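Putative hyaluronoglucosaminidase (Clostridium perfringens, PDB 6PWI) probably hydrolyses N-acetylhexosamine-containing glycans as a family 84 glycoside hydrolase, this chain carrying the catalytic barrel and neighbouring domains of a longer, probably secreted and cell-wall-anchored protein. Local coordinates at residues A[405-410]-A[488-493]; A[494-499]-A[610-615]; A[511-516]-A[566-571]; A[525-530]-A[552-557]; A[561-566]-A[615-620]. All blocks are in the same frame, centred on the assembly; numbering follows the deposited sequence.

Interaction 1 of 5, residues A[405-410]-A[488-493]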
# COMPACT_ATOMS: atom_id res chain seq x y z
N MET A 405 -9.86 4.79 4.13
CA MET A 405 -9.10 5.42 3.07
C MET A 405 -8.54 6.76 3.54
O MET A 405 -8.38 7.69 2.74
CB MET A 405 -9.98 5.64 1.83
CG MET A 405 -10.53 4.37 1.19
SD MET A 405 -11.76 4.75 -0.09
CE MET A 405 -10.77 4.56 -1.57
N GLY A 406 -8.22 6.86 4.83
CA GLY A 406 -7.62 8.06 5.37
C GLY A 406 -6.11 8.10 5.15
O GLY A 406 -5.54 7.17 4.60
N LYS A 407 -5.48 9.18 5.61
CA LYS A 407 -4.04 9.35 5.51
C LYS A 407 -3.32 8.37 6.44
O LYS A 407 -3.94 7.73 7.29
CB LYS A 407 -3.69 10.79 5.91
CG LYS A 407 -4.02 11.14 7.36
CD LYS A 407 -4.10 12.62 7.61
CE LYS A 407 -4.06 12.95 9.09
NZ LYS A 407 -3.85 14.40 9.30
N GLY A 408 -1.99 8.27 6.28
CA GLY A 408 -1.17 7.36 7.07
C GLY A 408 -0.84 7.92 8.45
O GLY A 408 0.31 8.26 8.72
N GLU A 409 -1.86 7.99 9.31
CA GLU A 409 -1.75 8.51 10.66
C GLU A 409 -0.81 7.65 11.51
O GLU A 409 -0.22 8.15 12.46
CB GLU A 409 -3.11 8.49 11.34
CG GLU A 409 -3.90 9.77 11.16
CD GLU A 409 -5.15 9.82 12.03
OE1 GLU A 409 -6.26 9.66 11.47
OE2 GLU A 409 -5.01 10.01 13.26
N MET A 410 -0.69 6.35 11.18
CA MET A 410 0.04 5.41 12.03
C MET A 410 1.52 5.35 11.65
O MET A 410 2.25 4.52 12.19
CB MET A 410 -0.57 4.01 11.95
CG MET A 410 -1.98 3.97 12.49
SD MET A 410 -2.90 2.51 11.99
CE MET A 410 -2.44 1.37 13.30
N SER A 488 -8.79 4.23 16.59
CA SER A 488 -9.59 5.41 16.30
C SER A 488 -8.76 6.33 15.41
O SER A 488 -7.67 6.72 15.81
CB SER A 488 -9.98 6.11 17.58
OG SER A 488 -10.65 7.34 17.32
N LEU A 489 -9.28 6.64 14.22
CA LEU A 489 -8.56 7.46 13.26
C LEU A 489 -9.44 8.62 12.83
O LEU A 489 -10.66 8.52 12.84
CB LEU A 489 -8.17 6.60 12.04
CG LEU A 489 -7.25 5.42 12.34
CD1 LEU A 489 -7.10 4.53 11.12
CD2 LEU A 489 -5.90 5.89 12.85
N GLU A 490 -8.81 9.73 12.44
CA GLU A 490 -9.60 10.90 12.10
C GLU A 490 -10.32 10.69 10.77
O GLU A 490 -9.90 9.90 9.94
CB GLU A 490 -8.82 12.21 12.26
CG GLU A 490 -7.63 12.36 11.35
CD GLU A 490 -6.85 13.64 11.55
OE1 GLU A 490 -6.48 13.95 12.72
OE2 GLU A 490 -6.60 14.34 10.54
N GLU A 491 -11.45 11.39 10.64
CA GLU A 491 -12.39 11.31 9.54
C GLU A 491 -13.17 12.62 9.54
O GLU A 491 -13.51 13.13 10.61
CB GLU A 491 -13.32 10.11 9.78
CG GLU A 491 -14.32 9.84 8.68
CD GLU A 491 -15.27 8.69 9.02
OE1 GLU A 491 -14.94 7.53 8.67
OE2 GLU A 491 -16.32 8.96 9.66
N SER A 492 -13.39 13.20 8.36
CA SER A 492 -14.13 14.44 8.22
C SER A 492 -13.40 15.60 8.90
O SER A 492 -14.06 16.50 9.42
CB SER A 492 -15.55 14.31 8.77
OG SER A 492 -16.26 13.25 8.14
N GLU A 493 -12.06 15.61 8.88
CA GLU A 493 -11.31 16.54 9.72
C GLU A 493 -11.47 17.98 9.24
O GLU A 493 -11.56 18.90 10.06
CB GLU A 493 -9.85 16.12 9.88
CG GLU A 493 -9.11 16.91 10.96
CD GLU A 493 -9.68 16.93 12.37
OE1 GLU A 493 -10.54 16.08 12.71
OE2 GLU A 493 -9.25 17.81 13.16
O HOH W 1 -7.51 9.20 9.13

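Interaction 2 of 5, residues A[494-499]-A[610-615]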
# COMPACT_ATOMS: atom_id res chain seq x y z
N GLU A 494 -11.49 18.19 7.92
CA GLU A 494 -11.64 19.52 7.36
C GLU A 494 -13.05 20.06 7.58
O GLU A 494 -13.24 21.25 7.78
CB GLU A 494 -11.33 19.51 5.86
CG GLU A 494 -9.86 19.72 5.56
CD GLU A 494 -9.57 20.16 4.14
OE1 GLU A 494 -10.12 19.56 3.19
OE2 GLU A 494 -8.79 21.13 3.98
N LEU A 495 -14.05 19.17 7.53
CA LEU A 495 -15.44 19.56 7.65
C LEU A 495 -15.83 19.78 9.11
O LEU A 495 -16.79 20.50 9.38
CB LEU A 495 -16.32 18.49 7.00
CG LEU A 495 -17.80 18.86 6.88
CD1 LEU A 495 -17.98 20.04 5.93
CD2 LEU A 495 -18.63 17.68 6.42
N ARG A 496 -15.08 19.18 10.04
CA ARG A 496 -15.43 19.12 11.45
C ARG A 496 -15.68 20.51 12.05
O ARG A 496 -16.68 20.69 12.75
CB ARG A 496 -14.39 18.35 12.27
CG ARG A 496 -14.76 18.19 13.74
CD ARG A 496 -13.66 17.70 14.66
NE ARG A 496 -12.39 18.28 14.26
CZ ARG A 496 -11.93 19.47 14.63
NH1 ARG A 496 -12.65 20.24 15.44
NH2 ARG A 496 -10.76 19.89 14.18
N PRO A 497 -14.80 21.52 11.87
CA PRO A 497 -15.01 22.83 12.50
C PRO A 497 -16.29 23.48 11.99
O PRO A 497 -16.95 24.22 12.72
CB PRO A 497 -13.79 23.66 12.06
CG PRO A 497 -12.76 22.65 11.61
CD PRO A 497 -13.56 21.48 11.07
N VAL A 498 -16.62 23.20 10.72
CA VAL A 498 -17.79 23.78 10.08
C VAL A 498 -19.04 23.15 10.70
O VAL A 498 -19.99 23.86 11.03
CB VAL A 498 -17.74 23.65 8.54
CG1 VAL A 498 -18.98 24.22 7.88
CG2 VAL A 498 -16.48 24.29 7.95
N ILE A 499 -19.04 21.82 10.87
CA ILE A 499 -20.12 21.12 11.53
C ILE A 499 -20.32 21.67 12.94
O ILE A 499 -21.45 21.92 13.36
CB ILE A 499 -19.89 19.59 11.54
CG1 ILE A 499 -20.17 18.97 10.17
CG2 ILE A 499 -20.72 18.92 12.63
CD1 ILE A 499 -19.60 17.58 9.99
N THR A 610 -19.20 8.05 10.14
CA THR A 610 -19.62 7.78 11.51
C THR A 610 -18.95 8.73 12.51
O THR A 610 -19.46 8.91 13.61
CB THR A 610 -19.32 6.34 11.93
OG1 THR A 610 -17.98 6.01 11.55
CG2 THR A 610 -20.28 5.33 11.33
N ARG A 611 -17.79 9.31 12.17
CA ARG A 611 -17.09 10.09 13.18
C ARG A 611 -17.81 11.42 13.41
O ARG A 611 -18.00 11.83 14.56
CB ARG A 611 -15.59 10.22 12.89
CG ARG A 611 -14.74 10.67 14.07
CD ARG A 611 -13.28 10.89 13.71
NE ARG A 611 -12.42 11.32 14.81
CZ ARG A 611 -11.83 10.51 15.69
NH1 ARG A 611 -12.00 9.20 15.63
NH2 ARG A 611 -11.07 11.02 16.65
N HIS A 612 -18.25 12.08 12.33
CA HIS A 612 -18.84 13.40 12.48
C HIS A 612 -20.15 13.55 11.70
O HIS A 612 -21.03 14.26 12.16
CB HIS A 612 -17.83 14.51 12.16
CG HIS A 612 -16.69 14.54 13.12
ND1 HIS A 612 -16.85 14.84 14.46
CD2 HIS A 612 -15.37 14.28 12.95
CE1 HIS A 612 -15.69 14.76 15.07
NE2 HIS A 612 -14.76 14.43 14.17
N LEU A 613 -20.27 12.88 10.54
CA LEU A 613 -21.41 13.12 9.66
C LEU A 613 -22.70 12.64 10.32
O LEU A 613 -23.69 13.39 10.36
CB LEU A 613 -21.21 12.46 8.29
CG LEU A 613 -20.04 12.94 7.43
CD1 LEU A 613 -20.26 12.58 5.97
CD2 LEU A 613 -19.78 14.43 7.58
N ILE A 614 -22.69 11.40 10.82
CA ILE A 614 -23.88 10.83 11.43
C ILE A 614 -24.21 11.56 12.74
O ILE A 614 -25.36 11.93 12.97
CB ILE A 614 -23.77 9.29 11.55
CG1 ILE A 614 -23.85 8.64 10.17
CG2 ILE A 614 -24.83 8.73 12.48
CD1 ILE A 614 -23.41 7.19 10.14
N PRO A 615 -23.22 11.79 13.65
CA PRO A 615 -23.48 12.55 14.88
C PRO A 615 -24.15 13.90 14.64
O PRO A 615 -25.01 14.30 15.42
CB PRO A 615 -22.08 12.68 15.50
CG PRO A 615 -21.37 11.43 15.03
CD PRO A 615 -21.85 11.25 13.61

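Interaction 3 of 5, residues A[511-516]-A[566-571]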
# COMPACT_ATOMS: atom_id res chain seq x y z
N SER A 511 -28.50 33.29 14.80
CA SER A 511 -28.95 33.14 13.43
C SER A 511 -28.10 32.09 12.72
O SER A 511 -26.88 32.03 12.92
CB SER A 511 -28.90 34.46 12.72
OG SER A 511 -29.65 34.39 11.52
N VAL A 512 -28.74 31.25 11.89
CA VAL A 512 -28.02 30.25 11.12
C VAL A 512 -28.18 30.54 9.62
O VAL A 512 -27.71 29.77 8.79
CB VAL A 512 -28.45 28.81 11.45
CG1 VAL A 512 -28.38 28.51 12.94
CG2 VAL A 512 -29.83 28.47 10.91
N LEU A 513 -28.82 31.67 9.28
CA LEU A 513 -29.14 31.96 7.89
C LEU A 513 -27.88 32.05 7.03
O LEU A 513 -27.81 31.48 5.95
CB LEU A 513 -29.97 33.25 7.81
CG LEU A 513 -31.41 33.16 8.34
CD1 LEU A 513 -32.20 34.41 7.96
CD2 LEU A 513 -32.12 31.91 7.83
N ASP A 514 -26.86 32.76 7.53
CA ASP A 514 -25.67 33.01 6.73
C ASP A 514 -24.74 31.80 6.74
O ASP A 514 -24.17 31.43 5.71
CB ASP A 514 -24.94 34.26 7.22
CG ASP A 514 -25.56 35.51 6.63
OD1 ASP A 514 -25.48 35.67 5.38
OD2 ASP A 514 -26.14 36.30 7.41
N TYR A 515 -24.57 31.19 7.91
CA TYR A 515 -23.62 30.10 7.99
C TYR A 515 -24.15 28.90 7.21
O TYR A 515 -23.37 28.11 6.69
CB TYR A 515 -23.21 29.84 9.44
CG TYR A 515 -21.89 29.13 9.56
CD1 TYR A 515 -20.72 29.74 9.14
CD2 TYR A 515 -21.82 27.83 10.04
CE1 TYR A 515 -19.50 29.09 9.23
CE2 TYR A 515 -20.61 27.17 10.14
CZ TYR A 515 -19.44 27.80 9.73
OH TYR A 515 -18.25 27.15 9.82
N SER A 516 -25.48 28.81 7.08
CA SER A 516 -26.10 27.67 6.42
C SER A 516 -25.63 27.58 4.97
O SER A 516 -25.48 26.48 4.44
CB SER A 516 -27.59 27.68 6.53
OG SER A 516 -28.17 28.54 5.57
N SER A 566 -34.48 22.38 7.12
CA SER A 566 -35.54 22.44 8.11
C SER A 566 -35.24 23.53 9.14
O SER A 566 -36.12 24.31 9.48
CB SER A 566 -35.70 21.10 8.76
OG SER A 566 -36.63 21.15 9.82
N ALA A 567 -33.99 23.57 9.62
CA ALA A 567 -33.57 24.55 10.62
C ALA A 567 -33.74 25.96 10.06
O ALA A 567 -34.21 26.84 10.77
CB ALA A 567 -32.16 24.28 11.06
N VAL A 568 -33.36 26.15 8.79
CA VAL A 568 -33.46 27.44 8.11
C VAL A 568 -34.93 27.85 8.00
O VAL A 568 -35.29 28.96 8.41
CB VAL A 568 -32.76 27.43 6.74
CG1 VAL A 568 -33.11 28.66 5.92
CG2 VAL A 568 -31.25 27.30 6.88
N ALA A 569 -35.78 26.97 7.47
CA ALA A 569 -37.20 27.23 7.32
C ALA A 569 -37.81 27.62 8.68
O ALA A 569 -38.66 28.50 8.75
CB ALA A 569 -37.91 26.04 6.72
N PHE A 570 -37.33 26.96 9.74
CA PHE A 570 -37.84 27.21 11.07
C PHE A 570 -37.50 28.63 11.53
O PHE A 570 -38.31 29.29 12.18
CB PHE A 570 -37.30 26.19 12.07
CG PHE A 570 -37.93 26.29 13.43
CD1 PHE A 570 -39.04 25.53 13.76
CD2 PHE A 570 -37.41 27.16 14.39
CE1 PHE A 570 -39.62 25.62 15.02
CE2 PHE A 570 -37.99 27.25 15.64
CZ PHE A 570 -39.10 26.48 15.96
N GLU A 571 -36.28 29.09 11.22
CA GLU A 571 -35.88 30.41 11.67
C GLU A 571 -36.72 31.46 10.93
O GLU A 571 -37.18 32.43 11.54
CB GLU A 571 -34.38 30.60 11.50
CG GLU A 571 -33.86 31.89 12.11
CD GLU A 571 -32.36 32.09 11.97
OE1 GLU A 571 -31.59 31.16 12.33
OE2 GLU A 571 -31.96 33.18 11.51

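Interaction 4 of 5, residues A[525-530]-A[552-557]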
# COMPACT_ATOMS: atom_id res chain seq x y z
N GLU A 525 -21.14 19.60 -2.25
CA GLU A 525 -19.93 19.07 -2.85
C GLU A 525 -19.85 17.55 -2.62
O GLU A 525 -19.49 16.81 -3.53
CB GLU A 525 -18.71 19.80 -2.30
CG GLU A 525 -17.40 19.19 -2.74
CD GLU A 525 -16.18 20.06 -2.47
OE1 GLU A 525 -15.42 19.74 -1.54
OE2 GLU A 525 -15.99 21.06 -3.21
N ILE A 526 -20.19 17.10 -1.40
CA ILE A 526 -20.21 15.68 -1.10
C ILE A 526 -21.23 15.01 -2.02
O ILE A 526 -20.91 14.02 -2.67
CB ILE A 526 -20.52 15.42 0.39
CG1 ILE A 526 -19.40 15.93 1.30
CG2 ILE A 526 -20.81 13.94 0.63
CD1 ILE A 526 -19.76 15.95 2.76
N LEU A 527 -22.44 15.58 -2.07
CA LEU A 527 -23.54 15.00 -2.83
C LEU A 527 -23.17 14.90 -4.31
O LEU A 527 -23.40 13.87 -4.94
CB LEU A 527 -24.80 15.84 -2.62
CG LEU A 527 -26.02 15.39 -3.43
CD1 LEU A 527 -26.45 13.98 -3.06
CD2 LEU A 527 -27.18 16.37 -3.25
N ASP A 528 -22.59 15.97 -4.86
CA ASP A 528 -22.20 16.00 -6.26
C ASP A 528 -21.18 14.91 -6.55
O ASP A 528 -21.25 14.25 -7.59
CB ASP A 528 -21.70 17.39 -6.68
CG ASP A 528 -22.81 18.42 -6.83
OD1 ASP A 528 -23.98 18.02 -7.05
OD2 ASP A 528 -22.50 19.63 -6.71
N ALA A 529 -20.24 14.72 -5.62
CA ALA A 529 -19.22 13.69 -5.76
C ALA A 529 -19.88 12.32 -5.87
O ALA A 529 -19.47 11.50 -6.69
CB ALA A 529 -18.26 13.78 -4.60
N THR A 530 -20.91 12.06 -5.05
CA THR A 530 -21.55 10.76 -5.04
C THR A 530 -22.40 10.56 -6.29
O THR A 530 -22.78 9.43 -6.60
CB THR A 530 -22.42 10.55 -3.78
OG1 THR A 530 -23.57 11.39 -3.88
CG2 THR A 530 -21.67 10.77 -2.48
N SER A 552 -24.57 5.02 0.61
CA SER A 552 -24.84 5.41 1.98
C SER A 552 -24.50 6.88 2.18
O SER A 552 -25.27 7.63 2.77
CB SER A 552 -24.11 4.51 2.94
OG SER A 552 -24.48 4.80 4.27
N LEU A 553 -23.35 7.30 1.63
CA LEU A 553 -22.90 8.68 1.77
C LEU A 553 -23.83 9.65 1.04
O LEU A 553 -24.05 10.76 1.51
CB LEU A 553 -21.46 8.81 1.27
CG LEU A 553 -20.86 10.21 1.40
CD1 LEU A 553 -20.72 10.61 2.86
CD2 LEU A 553 -19.52 10.29 0.69
N ARG A 554 -24.36 9.23 -0.12
CA ARG A 554 -25.29 10.07 -0.86
C ARG A 554 -26.49 10.40 0.03
O ARG A 554 -26.87 11.56 0.16
CB ARG A 554 -25.72 9.41 -2.17
CG ARG A 554 -26.73 10.22 -2.97
CD ARG A 554 -27.21 9.57 -4.26
NE ARG A 554 -26.09 9.08 -5.05
CZ ARG A 554 -25.73 7.79 -5.15
NH1 ARG A 554 -24.69 7.45 -5.89
NH2 ARG A 554 -26.41 6.86 -4.50
N ASP A 555 -27.04 9.37 0.67
CA ASP A 555 -28.17 9.51 1.56
C ASP A 555 -27.83 10.41 2.75
O ASP A 555 -28.65 11.24 3.14
CB ASP A 555 -28.74 8.14 1.95
CG ASP A 555 -29.20 7.32 0.76
OD1 ASP A 555 -29.47 7.91 -0.32
OD2 ASP A 555 -29.28 6.07 0.90
N LEU A 556 -26.62 10.26 3.32
CA LEU A 556 -26.19 11.10 4.43
C LEU A 556 -26.19 12.56 3.99
O LEU A 556 -26.63 13.43 4.73
CB LEU A 556 -24.80 10.71 4.94
CG LEU A 556 -24.63 9.40 5.71
CD1 LEU A 556 -23.22 9.32 6.26
CD2 LEU A 556 -25.64 9.25 6.84
N ALA A 557 -25.66 12.83 2.78
CA ALA A 557 -25.60 14.19 2.27
C ALA A 557 -27.01 14.76 2.09
O ALA A 557 -27.26 15.91 2.44
CB ALA A 557 -24.81 14.25 0.99

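Interaction 5 of 5, residues A[561-566]-A[615-620]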
# COMPACT_ATOMS: atom_id res chain seq x y z
N ILE A 561 -28.69 17.90 4.30
CA ILE A 561 -29.21 19.05 3.57
C ILE A 561 -30.67 19.29 3.96
O ILE A 561 -31.08 20.43 4.16
CB ILE A 561 -29.00 18.88 2.05
CG1 ILE A 561 -27.51 18.93 1.69
CG2 ILE A 561 -29.79 19.92 1.26
CD1 ILE A 561 -27.19 18.55 0.26
N ALA A 562 -31.44 18.21 4.07
CA ALA A 562 -32.84 18.33 4.45
C ALA A 562 -32.95 18.93 5.85
O ALA A 562 -33.75 19.84 6.06
CB ALA A 562 -33.55 17.00 4.35
N TYR A 563 -32.12 18.45 6.79
CA TYR A 563 -32.19 18.92 8.16
C TYR A 563 -31.78 20.39 8.25
O TYR A 563 -32.50 21.19 8.83
CB TYR A 563 -31.39 18.02 9.11
CG TYR A 563 -32.13 16.81 9.59
CD1 TYR A 563 -33.36 16.92 10.23
CD2 TYR A 563 -31.61 15.54 9.41
CE1 TYR A 563 -34.04 15.80 10.68
CE2 TYR A 563 -32.28 14.41 9.85
CZ TYR A 563 -33.50 14.54 10.49
OH TYR A 563 -34.15 13.42 10.92
N ILE A 564 -30.63 20.74 7.64
CA ILE A 564 -30.23 22.13 7.55
C ILE A 564 -31.36 22.95 6.93
O ILE A 564 -31.63 24.06 7.38
CB ILE A 564 -28.91 22.29 6.77
CG1 ILE A 564 -27.75 21.59 7.49
CG2 ILE A 564 -28.62 23.77 6.53
CD1 ILE A 564 -26.56 21.29 6.59
N ASN A 565 -32.03 22.41 5.91
CA ASN A 565 -33.09 23.16 5.27
C ASN A 565 -34.23 23.39 6.27
O ASN A 565 -34.82 24.46 6.29
CB ASN A 565 -33.55 22.55 3.95
CG ASN A 565 -32.65 22.91 2.78
OD1 ASN A 565 -31.95 23.92 2.81
ND2 ASN A 565 -32.66 22.09 1.75
N SER A 566 -34.48 22.38 7.12
CA SER A 566 -35.54 22.44 8.11
C SER A 566 -35.24 23.53 9.14
O SER A 566 -36.12 24.31 9.48
CB SER A 566 -35.70 21.10 8.76
OG SER A 566 -36.63 21.15 9.82
N PRO A 615 -23.22 11.79 13.65
CA PRO A 615 -23.48 12.55 14.88
C PRO A 615 -24.15 13.90 14.64
O PRO A 615 -25.01 14.30 15.42
CB PRO A 615 -22.08 12.68 15.50
CG PRO A 615 -21.37 11.43 15.03
CD PRO A 615 -21.85 11.25 13.61
N PHE A 616 -23.77 14.57 13.54
CA PHE A 616 -24.34 15.86 13.19
C PHE A 616 -25.82 15.70 12.83
O PHE A 616 -26.65 16.49 13.28
CB PHE A 616 -23.54 16.49 12.05
CG PHE A 616 -24.01 17.85 11.61
CD1 PHE A 616 -24.35 18.83 12.54
CD2 PHE A 616 -24.08 18.18 10.26
CE1 PHE A 616 -24.77 20.08 12.12
CE2 PHE A 616 -24.49 19.44 9.85
CZ PHE A 616 -24.83 20.39 10.78
N ILE A 617 -26.13 14.68 12.01
CA ILE A 617 -27.50 14.39 11.61
C ILE A 617 -28.34 14.16 12.87
O ILE A 617 -29.49 14.60 12.94
CB ILE A 617 -27.53 13.17 10.67
CG1 ILE A 617 -26.97 13.50 9.29
CG2 ILE A 617 -28.93 12.57 10.57
CD1 ILE A 617 -26.93 12.32 8.35
N LYS A 618 -27.76 13.45 13.85
CA LYS A 618 -28.48 13.10 15.06
C LYS A 618 -28.72 14.36 15.89
O LYS A 618 -29.81 14.56 16.42
CB LYS A 618 -27.75 12.00 15.83
CG LYS A 618 -27.96 10.60 15.28
CD LYS A 618 -27.01 9.59 15.88
CE LYS A 618 -27.28 8.17 15.43
NZ LYS A 618 -26.31 7.23 16.04
N ASP A 619 -27.68 15.20 15.97
CA ASP A 619 -27.73 16.48 16.67
C ASP A 619 -28.81 17.37 16.07
O ASP A 619 -29.63 17.91 16.80
CB ASP A 619 -26.36 17.16 16.63
CG ASP A 619 -25.49 16.88 17.84
OD1 ASP A 619 -25.99 16.25 18.80
OD2 ASP A 619 -24.30 17.33 17.83
N LEU A 620 -28.80 17.53 14.74
CA LEU A 620 -29.77 18.38 14.08
C LEU A 620 -31.18 17.92 14.42
O LEU A 620 -32.05 18.75 14.68
CB LEU A 620 -29.54 18.35 12.56
CG LEU A 620 -28.43 19.26 12.05
CD1 LEU A 620 -28.09 18.93 10.60
CD2 LEU A 620 -28.81 20.72 12.19

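Interaction 1 of 5, residues A[405-410]-A[488-493]
Glu409 OE1 accepts two hydrogen bonds where a loop of the (beta/alpha)8 barrel, between strands 387-391 and 418-423, meets the linker that leads into helix 496-507. The backbone N of Glu490 reaches Glu409 OE1 at 2.7 Å, on the syn lone pair of that oxygen, and an N-H...O angle of 153° marks a fairly straight bond. The second donor is a water 2.7 Å from Glu409 OE1. This water also donates to Glu490 O, 2.6 Å from the water oxygen, so that one carboxylate oxygen is tied directly to the N-H and through the water to the C=O of a single residue. Glu490 O has a further partner in Ser478 OG.

A salt bridge runs beside this linkage. Lys407 NZ lies 3.0 Å from Glu490 OE2 and approaches from above the carboxylate, 56° out of its plane. In Glu490 the side chain starts with CG between the backbone N and the carbonyl carbon (chi1 64°) and then extends, which brings the carboxylate up to the lysine. Asp452 is the stronger polar partner of Lys407, so the ammonium serves two acids. Since Glu409 OE2 and Glu490 OE1 are 4.2 Å apart, the lysine probably also offsets repulsion between the two glutamates.

The loop reverses at Gly408, the centre of an inverse gamma turn closed by a weak bond from Glu409 N to Lys407 O. Beyond it the contact turns apolar: Leu489 and Met410 both pack on Tyr370 and Trp393, and Leu489 CD2 stands 4.4 Å from Met410 CG.

Interaction 2 of 5, residues A[494-499]-A[610-615]
Two helix starts meet side by side here, in the helical region that follows the barrel: Leu495, Arg496 and Ile499 around the start of helix 496-507, and His612 and Leu613 at the beginning of helix 613-623. His612 occupies the N-cap position, and its imidazole forms a CH-pi contact with the arginine. Arg496 CG sits 3.8 Å from the centroid of the His612 ring and only 11° off the ring normal, which places it squarely over one face. Arg496 CD follows, 3.5 Å from His612 NE2. It is thus the aliphatic stem that meets the ring; the guanidinium plane is turned 61° from the imidazole and does not stack on it. A bend at chi3 carries the charged end aside to salt bridges with Glu493 and Glu500, and these should help fix the stem over the histidine.

Behind this partly exposed margin the contact is apolar and buried. Ile499 CD1 touches the histidine at its root, 4.2 Å from His612 CB. Tyr523 of helix 513-536 packs on both Ile499 and Leu613. A single methyl of the latter, Leu613 CD2, bridges two partners on the opposing segment: Ile499 CD1 at 4.0 Å and Leu495 CD2 at 3.6 Å.

Interaction 3 of 5, residues A[511-516]-A[566-571]
This is a mixed polar and apolar contact between two helix ends, joining the start of helix 513-536 to the last turns of helix 540-572 in the helical bundle beyond the barrel. Its polar half is a two-point grip by one carboxylate. Glu571 OE2 receives Ser511 OG at 2.6 Å, and Glu571 OE1 receives the backbone N of Val512 at 2.9 Å, with an N-H...O angle of 158°. Both oxygens use their syn lone pairs, so the two donors meet the mouth of the carboxylate and together restrict its rotation. The glutamate gets there with CG anti to the backbone N (chi1 -173°) and the chain extended beyond it. The nearby amino end of helix 513-536 probably favours the negative charge, while the carboxyl end of the glutamate's own helix would oppose it.

Alongside, Val568 uses its two methyls on different neighbours. Val568 CG1 faces Leu513 CD2 at 3.9 Å, the two side chains crossing at a slant, while Val568 CG2 rests 3.6 Å from Ser516 OG. The serine hydroxyl is not left to the valine: it donates to Leu513 O one turn earlier, at 3.0 Å from Ser516 OG, from above the carbonyl plane. Val512 closes the apolar side more loosely, Val512 CG2 standing 4.4 Å from Val568 CG2.

Around the contact, Phe502 of helix 496-507 packs against Val512 and Ser516. Helix 575-591 lies against helix 540-572 on the side of Ala569, which touches Ala578 and whose CB is directed away from 511-516.

Interaction 4 of 5, residues A[525-530]-A[552-557]
The short helical segments 525-530 and 552-557 run antiparallel with a marked tilt, their N-to-C directions 148° apart and their axes 8.8 Å apart at closest approach. The backbones come nearest at Leu527 and Ala557, whose CA atoms are 5.6 Å apart; the small alanine points toward the other helix and takes up little room. Ala557 CB is touched by Leu527 CB at 3.9 Å and by Ile526 CG2 at 4.0 Å. The same isoleucine methyl reaches the neighbouring turn, with Ile526 CG2 3.8 Å from Leu553 CG and the two side chains at about right angles.

Helices 513-536 and 540-572 follow each other through a short connection and form an antiparallel helical hairpin of the bundle beyond the barrel. Phe473 of helix 467-475 packs on this pair at Thr530 and Leu553.

One side of the interface is polar. Arg554 bends at chi3 (-48°) around Thr530, its CB and CG lying beside the threonine hydroxyl, and Arg554 NH1 donates to Thr530 O at 2.8 Å, close to the guanidinium plane but from above that of the carbonyl. Asn531 and Asp551 accept from Arg554 NE and NH2 respectively, so all three guanidinium nitrogens are engaged. Thr530 OG1 itself turns back to Leu527 O, 2.7 Å away.

Interaction 5 of 5, residues A[561-566]-A[615-620]
The CB bonds of Tyr563 and Leu620 are directed toward each other's segment across two helical stretches that run roughly parallel, crossing at 30° with axes 9.9 Å apart, and their CA atoms are the nearest pair of the two backbones. The leucine's tip meets the tyrosine's root: Leu620 CD1 lies 3.7 Å from Tyr563 CB, on the aliphatic part of the tyrosine and not on the far end of its ring. The ring instead leans past the leucine to Ile617, crossing that side chain at about a right angle, with Tyr563 CE2 3.9 Å from Ile617 CG2. Tyr582 of helix 575-591 meets the tyrosine edge-to-face, which should further limit how the ring can turn. A molecule of 1,2-ethanediol, probably from the crystallisation liquor, approaches the same side chain.

On the other flank of Leu620 stand Ile564 and Phe616. With CG anti to its carbonyl carbon (chi1 -81°), Leu620 sets CD1 over one face of the Phe616 ring, 3.6 Å above the plane and shifted toward the rim. Leu620 CD1 also lies 4.1 Å from Ile564 CG1, so it fills the angle between tyrosine, isoleucine and phenylalanine. Ile564 CD1 reaches on to Phe616 CE2, at 4.3 Å. The phenylalanine then carries the packing into helices 496-507 and 513-536 through Phe502 and Tyr523.

Every touching residue here is buried and every side-chain contact across the segments is apolar, which implies that helices 540-572 and 613-623 are joined at this point by shape fit and exclusion of water, without a directional bond to set their register.

Overall arrangement
Interactions 2 to 5 tie together the helices beyond the barrel, whereas interaction 1 connects a barrel loop to the linker entering them. Interactions 3 and 4 hold the same hairpin, 513-536 with 540-572, at sites whose centres are about 21 Å apart: a partly buried carboxylate grip toward the end, a largely apolar buried interface further in. Helix 613-623 serves both 2 and 5, and Ile499 of the former packs on Phe616 of the latter. Interaction 5 is wholly apolar; interaction 1, partly buried and water-bridged, is the one with a salt bridge across its segments. Contacts of Arg611 with Ser488 and Glu491 join interactions 1 and 2.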